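Local coordinates for protein afamin (Homo sapiens, PDB 6FAK) that carries hydrophobic molecules in body fluids, binds vitamin E and keeps lipidated Wnt proteins soluble and active, at residues N107-D111 against V112-P116; P150-F153 against A154-L158; Q35-F39 against E40-K44; P419-T423 against E424-S428; P501-S504 against Q505-T509. All coordinates share one frame; numbering follows the deposited sequence. Where two conformers were deposited one is given.

Interaction 1: N107-D111 against V112-P116. With NA (sodium ion), chain F.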
loop_
_atom_site.group_PDB
_atom_site.type_symbol
_atom_site.label_atom_id
_atom_site.label_comp_id
_atom_site.label_asym_id
_atom_site.label_seq_id
_atom_site.Cartn_x
_atom_site.Cartn_y
_atom_site.Cartn_z
ATOM N N ASN A 107 -12.313 -7.998 11.164
ATOM C CA ASN A 107 -13.545 -7.784 10.422
ATOM C C ASN A 107 -13.374 -6.975 9.132
ATOM O O ASN A 107 -14.243 -7.022 8.255
ATOM C CB ASN A 107 -14.568 -7.080 11.329
ATOM C CG ASN A 107 -16.018 -7.188 10.800
ATOM O OD1 ASN A 107 -16.471 -8.271 10.583
ATOM N ND2 ASN A 107 -16.717 -6.056 10.630
ATOM N N LYS A 108 -12.281 -6.203 9.002
ATOM C CA LYS A 108 -12.060 -5.406 7.780
ATOM C C LYS A 108 -11.848 -6.324 6.607
ATOM O O LYS A 108 -11.168 -7.350 6.747
ATOM C CB LYS A 108 -10.856 -4.461 7.949
ATOM C CG LYS A 108 -11.160 -3.409 8.995
ATOM C CD LYS A 108 -10.053 -2.389 9.120
ATOM C CE LYS A 108 -10.416 -1.243 10.052
ATOM N NZ LYS A 108 -9.440 -0.153 9.827
ATOM N N LYS A 109 -12.421 -5.964 5.460
ATOM C CA LYS A 109 -12.229 -6.714 4.205
ATOM C C LYS A 109 -11.435 -5.903 3.205
ATOM O O LYS A 109 -11.871 -4.792 2.814
ATOM C CB LYS A 109 -13.592 -7.041 3.574
ATOM C CG LYS A 109 -14.422 -8.013 4.423
ATOM C CD LYS A 109 -15.577 -7.262 5.067
ATOM C CE LYS A 109 -16.214 -8.033 6.209
ATOM N NZ LYS A 109 -17.019 -7.073 6.959
ATOM N N SER A 110 -10.291 -6.454 2.786
ATOM C CA SER A 110 -9.498 -5.895 1.678
ATOM C C SER A 110 -10.252 -5.901 0.362
ATOM O O SER A 110 -10.171 -4.938 -0.383
ATOM C CB SER A 110 -8.188 -6.688 1.513
ATOM O OG SER A 110 -8.435 -8.059 1.786
ATOM N N ASP A 111 -11.026 -6.957 0.108
ATOM C CA ASP A 111 -11.730 -7.130 -1.191
ATOM C C ASP A 111 -13.055 -6.371 -1.061
ATOM O O ASP A 111 -13.961 -6.833 -0.395
ATOM C CB ASP A 111 -11.937 -8.637 -1.512
ATOM C CG ASP A 111 -12.988 -8.887 -2.632
ATOM O OD1 ASP A 111 -13.355 -7.980 -3.383
ATOM O OD2 ASP A 111 -13.437 -10.020 -2.772
ATOM N N VAL A 112 -13.112 -5.163 -1.598
ATOM C CA VAL A 112 -14.310 -4.324 -1.472
ATOM C C VAL A 112 -15.247 -4.481 -2.691
ATOM O O VAL A 112 -16.059 -3.631 -2.930
ATOM C CB VAL A 112 -13.964 -2.862 -1.117
ATOM C CG1 VAL A 112 -13.266 -2.845 0.232
ATOM C CG2 VAL A 112 -13.075 -2.160 -2.160
ATOM N N GLY A 113 -15.174 -5.622 -3.383
ATOM C CA GLY A 113 -15.976 -5.896 -4.588
ATOM C C GLY A 113 -17.420 -6.158 -4.247
ATOM O O GLY A 113 -18.265 -6.123 -5.146
ATOM N N PHE A 114 -17.720 -6.436 -2.973
ATOM C CA PHE A 114 -19.115 -6.467 -2.490
ATOM C C PHE A 114 -19.857 -5.099 -2.493
ATOM O O PHE A 114 -21.093 -5.069 -2.282
ATOM C CB PHE A 114 -19.255 -7.131 -1.116
ATOM C CG PHE A 114 -18.578 -6.390 0.003
ATOM C CD1 PHE A 114 -19.266 -5.415 0.741
ATOM C CD2 PHE A 114 -17.247 -6.606 0.282
ATOM C CE1 PHE A 114 -18.652 -4.694 1.746
ATOM C CE2 PHE A 114 -16.627 -5.872 1.312
ATOM C CZ PHE A 114 -17.331 -4.935 2.037
ATOM N N LEU A 115 -19.129 -3.994 -2.667
ATOM C CA LEU A 115 -19.718 -2.660 -2.748
ATOM C C LEU A 115 -20.072 -2.302 -4.185
ATOM O O LEU A 115 -19.379 -2.736 -5.109
ATOM C CB LEU A 115 -18.741 -1.622 -2.176
ATOM C CG LEU A 115 -18.573 -1.783 -0.631
ATOM C CD1 LEU A 115 -17.615 -0.755 -0.080
ATOM C CD2 LEU A 115 -19.871 -1.736 0.148
ATOM N N PRO A 116 -21.102 -1.454 -4.390
ATOM C CA PRO A 116 -21.405 -0.988 -5.737
ATOM C C PRO A 116 -20.284 -0.143 -6.328
ATOM O O PRO A 116 -19.370 0.285 -5.607
ATOM C CB PRO A 116 -22.645 -0.104 -5.538
ATOM C CG PRO A 116 -22.547 0.377 -4.161
ATOM C CD PRO A 116 -21.879 -0.726 -3.372
HETATM NA NA NA F . -19.471 -4.615 -6.799
HETATM O O HOH W 1 -18.002 -3.187 -7.963
#
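Asp111 reaches its carboxylate forward to accept the backbone N-H of Gly113, with OD1 3.0 Å from Gly113 N. This is an Asx turn. The bond is moderately straight (152°) and the donor arrives from above the carboxylate plane, 39° out of it. The backbone oxygen of Asp111 lies at the edge of the Phe114 ring, near its plane, 3.3 Å from Phe114 CE2. The same corner of the ring receives the aliphatic chain of Lys109, which crosses it at about a right angle with Lys109 CB 4.0 Å from Phe114 CE2. Val112 CG1 rests on the carbonyl oxygen of Lys109. A type I turn from Val112 to Leu115, closed by Leu115 N to Val112 O (3.1 Å), directs two carbonyls to one sodium ion; Gly113 O and Leu115 O each stand 2.5 Å from the metal, and a water is a third ligand. Further out, Lys109 NZ is tied to Glu36 by a salt bridge, and Gln35 packs on Val112 and Phe114. The whole bend is a surface loop between helices 97-106 and 123-132, with Leu115 lying against helix 134-148.

Interaction 2: P150-F153 against A154-L158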
loop_
_atom_site.group_PDB
_atom_site.type_symbol
_atom_site.label_atom_id
_atom_site.label_comp_id
_atom_site.label_asym_id
_atom_site.label_seq_id
_atom_site.Cartn_x
_atom_site.Cartn_y
_atom_site.Cartn_z
ATOM N N PRO A 150 -10.278 0.466 3.653
ATOM C CA PRO A 150 -10.449 0.264 5.088
ATOM C C PRO A 150 -9.176 0.348 5.910
ATOM O O PRO A 150 -9.297 0.430 7.122
ATOM C CB PRO A 150 -10.950 -1.192 5.181
ATOM C CG PRO A 150 -10.541 -1.833 3.899
ATOM C CD PRO A 150 -10.590 -0.745 2.885
ATOM N N PHE A 151 -8.001 0.279 5.253
ATOM C CA PHE A 151 -6.732 0.298 5.977
ATOM C C PHE A 151 -6.017 1.629 5.891
ATOM O O PHE A 151 -5.007 1.782 6.559
ATOM C CB PHE A 151 -5.827 -0.804 5.491
ATOM C CG PHE A 151 -6.404 -2.164 5.701
ATOM C CD1 PHE A 151 -6.504 -2.671 6.971
ATOM C CD2 PHE A 151 -6.858 -2.925 4.624
ATOM C CE1 PHE A 151 -7.080 -3.876 7.209
ATOM C CE2 PHE A 151 -7.426 -4.149 4.858
ATOM C CZ PHE A 151 -7.526 -4.620 6.148
ATOM N N VAL A 152 -6.493 2.567 5.070
ATOM C CA VAL A 152 -5.795 3.851 4.900
ATOM C C VAL A 152 -5.902 4.651 6.188
ATOM O O VAL A 152 -6.959 4.715 6.811
ATOM C CB VAL A 152 -6.332 4.661 3.722
ATOM C CG1 VAL A 152 -5.549 5.964 3.489
ATOM C CG2 VAL A 152 -6.126 3.815 2.470
ATOM N N PHE A 153 -4.797 5.267 6.566
ATOM C CA PHE A 153 -4.731 5.933 7.882
ATOM C C PHE A 153 -5.518 7.255 7.830
ATOM O O PHE A 153 -5.547 7.918 6.773
ATOM C CB PHE A 153 -3.294 6.266 8.272
ATOM C CG PHE A 153 -2.364 5.085 8.453
ATOM C CD1 PHE A 153 -2.810 3.742 8.458
ATOM C CD2 PHE A 153 -1.034 5.340 8.706
ATOM C CE1 PHE A 153 -1.909 2.681 8.666
ATOM C CE2 PHE A 153 -0.122 4.292 8.912
ATOM C CZ PHE A 153 -0.552 2.977 8.866
ATOM N N ALA A 154 -6.131 7.623 8.967
ATOM C CA ALA A 154 -7.000 8.819 9.040
ATOM C C ALA A 154 -6.385 10.130 8.564
ATOM O O ALA A 154 -7.059 10.869 7.830
ATOM C CB ALA A 154 -7.656 8.965 10.392
ATOM N N PRO A 155 -5.143 10.436 8.974
ATOM C CA PRO A 155 -4.538 11.678 8.505
ATOM C C PRO A 155 -4.445 11.721 6.972
ATOM O O PRO A 155 -4.656 12.772 6.356
ATOM C CB PRO A 155 -3.136 11.648 9.151
ATOM C CG PRO A 155 -3.309 10.822 10.371
ATOM C CD PRO A 155 -4.310 9.782 10.008
ATOM N N THR A 156 -4.197 10.572 6.343
ATOM C CA THR A 156 -4.162 10.468 4.894
ATOM C C THR A 156 -5.541 10.748 4.241
ATOM O O THR A 156 -5.658 11.564 3.297
ATOM C CB THR A 156 -3.596 9.111 4.452
ATOM O OG1 THR A 156 -2.303 8.951 5.057
ATOM C CG2 THR A 156 -3.492 9.054 2.951
ATOM N N LEU A 157 -6.565 10.095 4.769
ATOM C CA LEU A 157 -7.921 10.222 4.272
ATOM C C LEU A 157 -8.450 11.641 4.427
ATOM O O LEU A 157 -9.137 12.166 3.507
ATOM C CB LEU A 157 -8.871 9.247 4.984
ATOM C CG LEU A 157 -9.494 8.059 4.286
ATOM C CD1 LEU A 157 -8.758 7.562 3.031
ATOM C CD2 LEU A 157 -9.781 6.924 5.253
ATOM N N LEU A 158 -8.183 12.243 5.574
ATOM C CA LEU A 158 -8.556 13.668 5.802
ATOM C C LEU A 158 -7.835 14.639 4.834
ATOM O O LEU A 158 -8.425 15.601 4.342
ATOM C CB LEU A 158 -8.286 14.081 7.236
ATOM C CG LEU A 158 -9.126 13.423 8.319
ATOM C CD1 LEU A 158 -8.505 13.694 9.682
ATOM C CD2 LEU A 158 -10.559 13.886 8.306
#
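Val152 turns CG1 opposite its own backbone N (chi1 -176°), while Leu157 holds an unusual, nearly eclipsed pair of torsions (chi1 -111°, chi2 22°); together they bring Val152 CG1 to 3.6 Å from Leu157 CD1. The pairing is a hydrophobic staple at the start of helix 154-171: Phe153 is the N-cap, and the residues one before it and four after it meet over the first turn. Thr156 joins from the side, its CG2 3.8 Å from Val152 CG1 and crossing at about a right angle, while its hydroxyl is engaged by Gln291 and Gln199. A phenylalanine at the cap offers no side-chain acceptor; its ring meets that of Tyr245, and its CB lies 4.1 Å from Pro155 CD. Pro155, with no N-H to give, suits the first turn, where amides lack helical acceptors. Helices 22-33, 177-209 and 253-268 surround this fully buried corner. The first helical bond runs from Leu157 N to Phe153 O, 3.1 Å long, its donor in the carbonyl plane.

Interaction 3: Q35-F39 against E40-K44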
loop_
_atom_site.group_PDB
_atom_site.type_symbol
_atom_site.label_atom_id
_atom_site.label_comp_id
_atom_site.label_asym_id
_atom_site.label_seq_id
_atom_site.Cartn_x
_atom_site.Cartn_y
_atom_site.Cartn_z
ATOM N N GLN A 35 -17.912 -2.009 6.875
ATOM C CA GLN A 35 -17.920 -1.492 5.523
ATOM C C GLN A 35 -19.286 -1.662 4.837
ATOM O O GLN A 35 -19.517 -1.051 3.810
ATOM C CB GLN A 35 -16.826 -2.199 4.696
ATOM C CG GLN A 35 -15.414 -1.820 5.126
ATOM C CD GLN A 35 -14.448 -2.842 4.687
ATOM O OE1 GLN A 35 -14.257 -3.807 5.394
ATOM N NE2 GLN A 35 -13.878 -2.681 3.482
ATOM N N GLU A 36 -20.136 -2.518 5.401
ATOM C CA GLU A 36 -21.533 -2.716 4.939
ATOM C C GLU A 36 -22.502 -1.699 5.519
ATOM O O GLU A 36 -23.640 -1.590 5.021
ATOM C CB GLU A 36 -22.066 -4.129 5.302
ATOM C CG GLU A 36 -21.161 -5.273 4.892
ATOM C CD GLU A 36 -19.968 -5.557 5.887
ATOM O OE1 GLU A 36 -19.762 -4.782 6.884
ATOM O OE2 GLU A 36 -19.227 -6.572 5.654
ATOM N N ALA A 37 -22.107 -0.964 6.562
ATOM C CA ALA A 37 -23.003 0.020 7.173
ATOM C C ALA A 37 -23.419 1.133 6.197
ATOM O O ALA A 37 -22.615 1.578 5.339
ATOM C CB ALA A 37 -22.416 0.612 8.435
ATOM N N THR A 38 -24.695 1.540 6.316
ATOM C CA THR A 38 -25.309 2.524 5.457
ATOM C C THR A 38 -24.963 3.905 5.986
ATOM O O THR A 38 -24.529 4.067 7.126
ATOM C CB THR A 38 -26.871 2.372 5.429
ATOM O OG1 THR A 38 -27.386 2.540 6.761
ATOM C CG2 THR A 38 -27.294 0.981 4.933
ATOM N N PHE A 39 -25.180 4.911 5.163
ATOM C CA PHE A 39 -24.956 6.309 5.572
ATOM C C PHE A 39 -25.871 6.796 6.697
ATOM O O PHE A 39 -25.442 7.570 7.554
ATOM C CB PHE A 39 -25.007 7.282 4.379
ATOM C CG PHE A 39 -24.521 8.663 4.729
ATOM C CD1 PHE A 39 -23.164 8.938 4.816
ATOM C CD2 PHE A 39 -25.432 9.671 5.078
ATOM C CE1 PHE A 39 -22.713 10.199 5.173
ATOM C CE2 PHE A 39 -24.989 10.938 5.432
ATOM C CZ PHE A 39 -23.616 11.203 5.477
ATOM N N GLU A 40 -27.109 6.330 6.708
ATOM C CA GLU A 40 -28.020 6.622 7.818
ATOM C C GLU A 40 -27.475 6.108 9.138
ATOM O O GLU A 40 -27.587 6.778 10.182
ATOM C CB GLU A 40 -29.406 6.015 7.571
ATOM C CG GLU A 40 -30.179 6.722 6.467
ATOM C CD GLU A 40 -31.613 6.223 6.299
ATOM O OE1 GLU A 40 -32.381 6.902 5.576
ATOM O OE2 GLU A 40 -31.975 5.165 6.871
ATOM N N GLU A 41 -26.899 4.901 9.101
ATOM C CA GLU A 41 -26.273 4.326 10.290
ATOM C C GLU A 41 -25.096 5.191 10.777
ATOM O O GLU A 41 -24.952 5.409 11.977
ATOM C CB GLU A 41 -25.927 2.837 10.061
ATOM C CG GLU A 41 -27.182 1.955 9.876
ATOM C CD GLU A 41 -26.936 0.547 9.297
ATOM O OE1 GLU A 41 -25.879 0.247 8.694
ATOM O OE2 GLU A 41 -27.833 -0.312 9.458
ATOM N N MET A 42 -24.306 5.745 9.862
ATOM C CA MET A 42 -23.190 6.621 10.220
ATOM C C MET A 42 -23.640 7.804 11.101
ATOM O O MET A 42 -23.035 8.081 12.131
ATOM C CB MET A 42 -22.479 7.179 8.965
ATOM C CG MET A 42 -21.831 6.203 8.014
ATOM S SD MET A 42 -20.327 5.521 8.702
ATOM C CE MET A 42 -20.641 3.780 8.543
ATOM N N GLU A 43 -24.720 8.460 10.677
ATOM C CA GLU A 43 -25.307 9.624 11.340
ATOM C C GLU A 43 -25.668 9.359 12.802
ATOM O O GLU A 43 -25.400 10.192 13.675
ATOM C CB GLU A 43 -26.551 10.104 10.558
ATOM C CG GLU A 43 -26.275 10.674 9.150
ATOM C CD GLU A 43 -27.551 10.983 8.351
ATOM O OE1 GLU A 43 -28.516 10.167 8.357
ATOM O OE2 GLU A 43 -27.592 12.042 7.689
ATOM N N LYS A 44 -26.213 8.176 13.083
ATOM C CA LYS A 44 -26.541 7.802 14.441
ATOM C C LYS A 44 -25.307 7.655 15.326
ATOM O O LYS A 44 -25.330 8.094 16.480
ATOM C CB LYS A 44 -27.345 6.512 14.449
ATOM C CG LYS A 44 -28.698 6.627 13.749
ATOM C CD LYS A 44 -29.650 5.493 14.136
ATOM C CE LYS A 44 -29.315 4.195 13.424
ATOM N NZ LYS A 44 -29.814 4.178 12.018
#
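A capping box opens helix 39-58, with Thr38 as N-cap and Glu41 three residues on. Thr38 N gives its hydrogen to Glu41 OE1 at 3.0 Å in a nearly straight bond (165°), meeting the oxygen from above the carboxylate plane. In return Glu41 N reaches Thr38 OG1 at 3.4 Å, a weak bond. The hydroxyl is placed for this by chi1 of 60°, which sets OG1 between the backbone N and the carbonyl carbon and brings it to 3.2 Å from Glu41 CG. The extended Glu41 chain has further work: OE1 also accepts from His87 and OE2 forms a salt bridge with Lys86, so the carboxylate is gripped on both oxygens, probably as an anion. Beside the box sits a hydrophobic staple, the residue before the cap meeting the fourth residue after it. Met42 bends at chi2 and chi3 to bring CE within 3.6 Å of Ala37 CB, and both touch Phe30 of helix 22-33. Met42 N bonds to Thr38 O at 3.2 Å, starting the regular helical pattern. Phe39 and Glu43, one turn apart, cross at about a right angle: Glu43 OE2 approaches Phe39 CE2 obliquely at 3.6 Å, carboxylate and ring planes 52° apart. The Phe39 ring also stacks edge-to-face with Tyr143 of helix 134-148.

Interaction 4: P419-T423 against E424-S428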
loop_
_atom_site.group_PDB
_atom_site.type_symbol
_atom_site.label_atom_id
_atom_site.label_comp_id
_atom_site.label_asym_id
_atom_site.label_seq_id
_atom_site.Cartn_x
_atom_site.Cartn_y
_atom_site.Cartn_z
ATOM N N PRO A 419 -2.696 -18.548 -9.866
ATOM C CA PRO A 419 -3.936 -18.610 -10.650
ATOM C C PRO A 419 -5.195 -18.676 -9.781
ATOM O O PRO A 419 -6.270 -18.407 -10.320
ATOM C CB PRO A 419 -3.775 -19.879 -11.491
ATOM C CG PRO A 419 -2.892 -20.750 -10.649
ATOM C CD PRO A 419 -1.918 -19.788 -10.034
ATOM N N GLN A 420 -5.058 -18.958 -8.472
ATOM C CA GLN A 420 -6.168 -19.037 -7.575
ATOM C C GLN A 420 -6.731 -17.651 -7.220
ATOM O O GLN A 420 -7.877 -17.549 -6.744
ATOM C CB GLN A 420 -5.778 -19.774 -6.272
ATOM C CG GLN A 420 -5.361 -21.251 -6.457
ATOM C CD GLN A 420 -3.925 -21.439 -6.898
ATOM O OE1 GLN A 420 -3.101 -20.485 -6.905
ATOM N NE2 GLN A 420 -3.567 -22.675 -7.157
ATOM N N LEU A 421 -5.972 -16.588 -7.451
ATOM C CA LEU A 421 -6.497 -15.213 -7.254
ATOM C C LEU A 421 -7.573 -14.858 -8.259
ATOM O O LEU A 421 -7.610 -15.370 -9.351
ATOM C CB LEU A 421 -5.377 -14.181 -7.344
ATOM C CG LEU A 421 -4.311 -14.359 -6.271
ATOM C CD1 LEU A 421 -3.171 -13.410 -6.484
ATOM C CD2 LEU A 421 -4.867 -14.239 -4.862
ATOM N N SER A 422 -8.529 -14.031 -7.854
ATOM C CA SER A 422 -9.506 -13.503 -8.784
ATOM C C SER A 422 -8.789 -12.716 -9.919
ATOM O O SER A 422 -7.721 -12.098 -9.753
ATOM C CB SER A 422 -10.509 -12.584 -8.100
ATOM O OG SER A 422 -9.887 -11.397 -7.678
ATOM N N THR A 423 -9.420 -12.774 -11.083
ATOM C CA THR A 423 -8.991 -11.985 -12.184
ATOM C C THR A 423 -8.876 -10.505 -11.854
ATOM O O THR A 423 -7.888 -9.872 -12.275
ATOM C CB THR A 423 -9.917 -12.236 -13.409
ATOM O OG1 THR A 423 -9.695 -13.585 -13.808
ATOM C CG2 THR A 423 -9.591 -11.305 -14.528
ATOM N N GLU A 424 -9.830 -9.960 -11.100
ATOM C CA GLU A 424 -9.766 -8.525 -10.750
ATOM C C GLU A 424 -8.512 -8.223 -9.945
ATOM O O GLU A 424 -7.845 -7.213 -10.177
ATOM C CB GLU A 424 -10.991 -8.034 -9.938
ATOM C CG GLU A 424 -12.257 -7.822 -10.752
ATOM C CD GLU A 424 -12.016 -6.943 -11.964
ATOM O OE1 GLU A 424 -12.058 -7.476 -13.089
ATOM O OE2 GLU A 424 -11.693 -5.753 -11.791
ATOM N N GLU A 425 -8.161 -9.121 -9.032
ATOM C CA GLU A 425 -6.966 -8.932 -8.212
ATOM C C GLU A 425 -5.681 -9.009 -9.055
ATOM O O GLU A 425 -4.775 -8.202 -8.860
ATOM C CB GLU A 425 -6.902 -9.950 -7.044
ATOM C CG GLU A 425 -5.621 -9.779 -6.231
ATOM C CD GLU A 425 -5.665 -10.350 -4.827
ATOM O OE1 GLU A 425 -6.564 -11.168 -4.476
ATOM O OE2 GLU A 425 -4.746 -9.953 -4.075
ATOM N N LEU A 426 -5.606 -9.984 -9.956
ATOM C CA LEU A 426 -4.430 -10.213 -10.764
ATOM C C LEU A 426 -4.205 -9.003 -11.665
ATOM O O LEU A 426 -3.097 -8.586 -11.841
ATOM C CB LEU A 426 -4.536 -11.535 -11.597
ATOM C CG LEU A 426 -4.341 -12.802 -10.749
ATOM C CD1 LEU A 426 -4.975 -14.067 -11.352
ATOM C CD2 LEU A 426 -2.854 -12.996 -10.437
ATOM N N VAL A 427 -5.283 -8.486 -12.222
ATOM C CA VAL A 427 -5.249 -7.278 -13.012
ATOM C C VAL A 427 -4.715 -6.086 -12.213
ATOM O O VAL A 427 -3.814 -5.416 -12.682
ATOM C CB VAL A 427 -6.638 -6.988 -13.641
ATOM C CG1 VAL A 427 -6.686 -5.552 -14.230
ATOM C CG2 VAL A 427 -6.902 -7.978 -14.762
ATOM N N SER A 428 -5.238 -5.845 -11.010
ATOM C CA SER A 428 -4.709 -4.813 -10.089
ATOM C C SER A 428 -3.227 -4.967 -9.794
ATOM O O SER A 428 -2.495 -3.998 -9.834
ATOM C CB SER A 428 -5.487 -4.749 -8.777
ATOM O OG SER A 428 -6.717 -4.252 -9.173
HETATM O O HOH W 2 -8.544 -12.536 -5.352
#
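Leu421 and Leu426 form the tight half of this contact, their side chains crossing at about a right angle with Leu421 CB 3.8 Å from Leu426 CG. Leu426 also lays CD1 3.6 Å from Leu421 O, and it also touches Leu414 of helix 376-417 and Val531 of helix 521-536. With an alanine in place of Leu426 the branch carrying both methyls is gone, which would probably leave a gap beside Leu421 and these two helices. The solvent side is looser and polar. Exposed Ser422 sets OG by chi1 of 69° to accept from Glu425 N at 3.2 Å, but the return bond is indirect: a water takes the hydrogen of Ser422 N (2.9 Å) and donates to Glu425 OE1 (2.6 Å). The other oxygen, Glu425 OE2, pairs with Arg468, while Glu424 turns to Arg524 and Arg528. Leu426 N to Ser422 O, 3.0 Å, begins the helical bonding. The arrangement is a serine N-cap with a hydrophobic staple, typical of a helix start, here that of helix 423-440.

Interaction 5: P501-S504 against Q505-T509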
loop_
_atom_site.group_PDB
_atom_site.type_symbol
_atom_site.label_atom_id
_atom_site.label_comp_id
_atom_site.label_asym_id
_atom_site.label_seq_id
_atom_site.Cartn_x
_atom_site.Cartn_y
_atom_site.Cartn_z
ATOM N N PRO A 501 -12.057 -23.274 -13.185
ATOM C CA PRO A 501 -13.465 -23.541 -13.424
ATOM C C PRO A 501 -13.794 -23.388 -14.917
ATOM O O PRO A 501 -12.943 -22.998 -15.688
ATOM C CB PRO A 501 -14.128 -22.431 -12.639
ATOM C CG PRO A 501 -13.214 -21.254 -12.922
ATOM C CD PRO A 501 -11.838 -21.824 -12.862
ATOM N N PRO A 502 -15.029 -23.736 -15.337
ATOM C CA PRO A 502 -15.405 -23.391 -16.704
ATOM C C PRO A 502 -15.442 -21.885 -16.827
ATOM O O PRO A 502 -15.641 -21.196 -15.802
ATOM C CB PRO A 502 -16.848 -23.944 -16.840
ATOM C CG PRO A 502 -17.089 -24.772 -15.629
ATOM C CD PRO A 502 -16.122 -24.335 -14.571
ATOM N N PHE A 503 -15.204 -21.387 -18.022
ATOM C CA PHE A 503 -15.349 -19.999 -18.341
ATOM C C PHE A 503 -16.366 -19.858 -19.474
ATOM O O PHE A 503 -16.307 -20.598 -20.451
ATOM C CB PHE A 503 -14.043 -19.395 -18.829
ATOM C CG PHE A 503 -12.980 -19.318 -17.781
ATOM C CD1 PHE A 503 -13.076 -18.407 -16.707
ATOM C CD2 PHE A 503 -11.910 -20.166 -17.820
ATOM C CE1 PHE A 503 -12.078 -18.353 -15.702
ATOM C CE2 PHE A 503 -10.922 -20.129 -16.819
ATOM C CZ PHE A 503 -11.004 -19.193 -15.796
ATOM N N SER A 504 -17.269 -18.908 -19.399
ATOM C CA SER A 504 -18.129 -18.741 -20.585
ATOM C C SER A 504 -17.409 -18.116 -21.791
ATOM O O SER A 504 -16.482 -17.324 -21.676
ATOM C CB SER A 504 -19.396 -17.965 -20.303
ATOM O OG SER A 504 -19.084 -16.690 -19.859
ATOM N N GLN A 505 -17.946 -18.425 -22.972
ATOM C CA GLN A 505 -17.416 -17.904 -24.212
ATOM C C GLN A 505 -17.516 -16.393 -24.260
ATOM O O GLN A 505 -16.672 -15.760 -24.843
ATOM C CB GLN A 505 -18.098 -18.598 -25.405
ATOM C CG GLN A 505 -17.350 -18.487 -26.716
ATOM C CD GLN A 505 -17.549 -19.698 -27.640
ATOM O OE1 GLN A 505 -17.220 -20.838 -27.279
ATOM N NE2 GLN A 505 -18.073 -19.448 -28.837
ATOM N N ASP A 506 -18.470 -15.799 -23.575
ATOM C CA ASP A 506 -18.576 -14.348 -23.519
ATOM C C ASP A 506 -17.418 -13.617 -22.873
ATOM O O ASP A 506 -17.234 -12.427 -23.154
ATOM C CB ASP A 506 -19.864 -13.889 -22.828
ATOM C CG ASP A 506 -20.219 -12.414 -23.187
ATOM O OD1 ASP A 506 -20.525 -12.145 -24.381
ATOM O OD2 ASP A 506 -20.162 -11.527 -22.295
ATOM N N LEU A 507 -16.646 -14.285 -21.995
ATOM C CA LEU A 507 -15.430 -13.662 -21.410
ATOM C C LEU A 507 -14.391 -13.403 -22.481
ATOM O O LEU A 507 -13.458 -12.599 -22.289
ATOM C CB LEU A 507 -14.815 -14.581 -20.332
ATOM C CG LEU A 507 -15.054 -14.197 -18.850
ATOM C CD1 LEU A 507 -16.475 -13.758 -18.577
ATOM C CD2 LEU A 507 -14.675 -15.350 -17.955
ATOM N N PHE A 508 -14.491 -14.126 -23.594
ATOM C CA PHE A 508 -13.482 -14.020 -24.633
ATOM C C PHE A 508 -14.038 -13.420 -25.924
ATOM O O PHE A 508 -13.433 -13.540 -26.998
ATOM C CB PHE A 508 -12.906 -15.380 -24.874
ATOM C CG PHE A 508 -12.431 -16.075 -23.617
ATOM C CD1 PHE A 508 -11.187 -15.805 -23.096
ATOM C CD2 PHE A 508 -13.237 -16.980 -22.949
ATOM C CE1 PHE A 508 -10.746 -16.440 -21.963
ATOM C CE2 PHE A 508 -12.789 -17.610 -21.825
ATOM C CZ PHE A 508 -11.543 -17.320 -21.325
ATOM N N THR A 509 -15.180 -12.761 -25.803
ATOM C CA THR A 509 -15.863 -12.170 -26.948
ATOM C C THR A 509 -15.691 -10.679 -26.864
ATOM O O THR A 509 -15.951 -10.074 -25.842
ATOM C CB THR A 509 -17.361 -12.502 -26.931
ATOM O OG1 THR A 509 -17.513 -13.923 -26.997
ATOM C CG2 THR A 509 -18.072 -11.860 -28.093
#
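Phe508 turns its ring edge to Phe503: Phe508 CE2 lies 3.7 Å from Phe503 CB, which sits close to the plane of the Phe508 ring. With chi1 of -52°, CG stands opposite the carbonyl carbon and the ring swings back along the chain, also bringing Phe508 CD2 to 3.5 Å from Ser504 O. One face of the ring is overlain near its rim by Leu507 CB. The Leu507 chain itself runs on to Phe503, with CD2 3.7 Å from Phe503 CD1 in an oblique approach, so Phe503 is met by two successive residues. Ser504 O takes Leu507 N at 3.1 Å, from well above the carbonyl plane (52°), as suits a tight turn. Gln505 O is gripped from opposite faces by Phe508 N and Thr509 OG1, each at 3.0 Å. Replacing Phe508 with a serine would probably open a gap beside Phe503 CB and deprive Phe585, whose ring meets that of Phe508, of its aromatic partner. The sequence around Phe585 matches a TEV protease site and is probably a tag remnant. Asn532 of helix 521-536 touches Leu507 and Phe508. The arrangement is a 3-10 turn (505-507) leaving a short strand, 503-504, paired antiparallel with 584-585.

How the interactions relate
Along the chain the order is interaction 3, 1, 2, 4, 5. The first three lie in the first albumin domain, with centres 15 to 18 Å apart, and they touch: Gln35 of interaction 3 also packs on Pro150 of interaction 2, and Lys108 NZ lies 2.8 Å from Pro150 O, a probable hydrogen bond. Three interhelical connections are thus gathered in one place. Interactions 4 and 5 belong to the third domain, their centres 16 Å apart, and both pack against helix 521-536. Interaction 4 comes within about 6 Å, nearest atoms, of interaction 1, so the two domains approach each other here. Interactions 2, 3 and 4 each begin a helix of this mostly helical carrier, whose lipid pocket lies in the second domain.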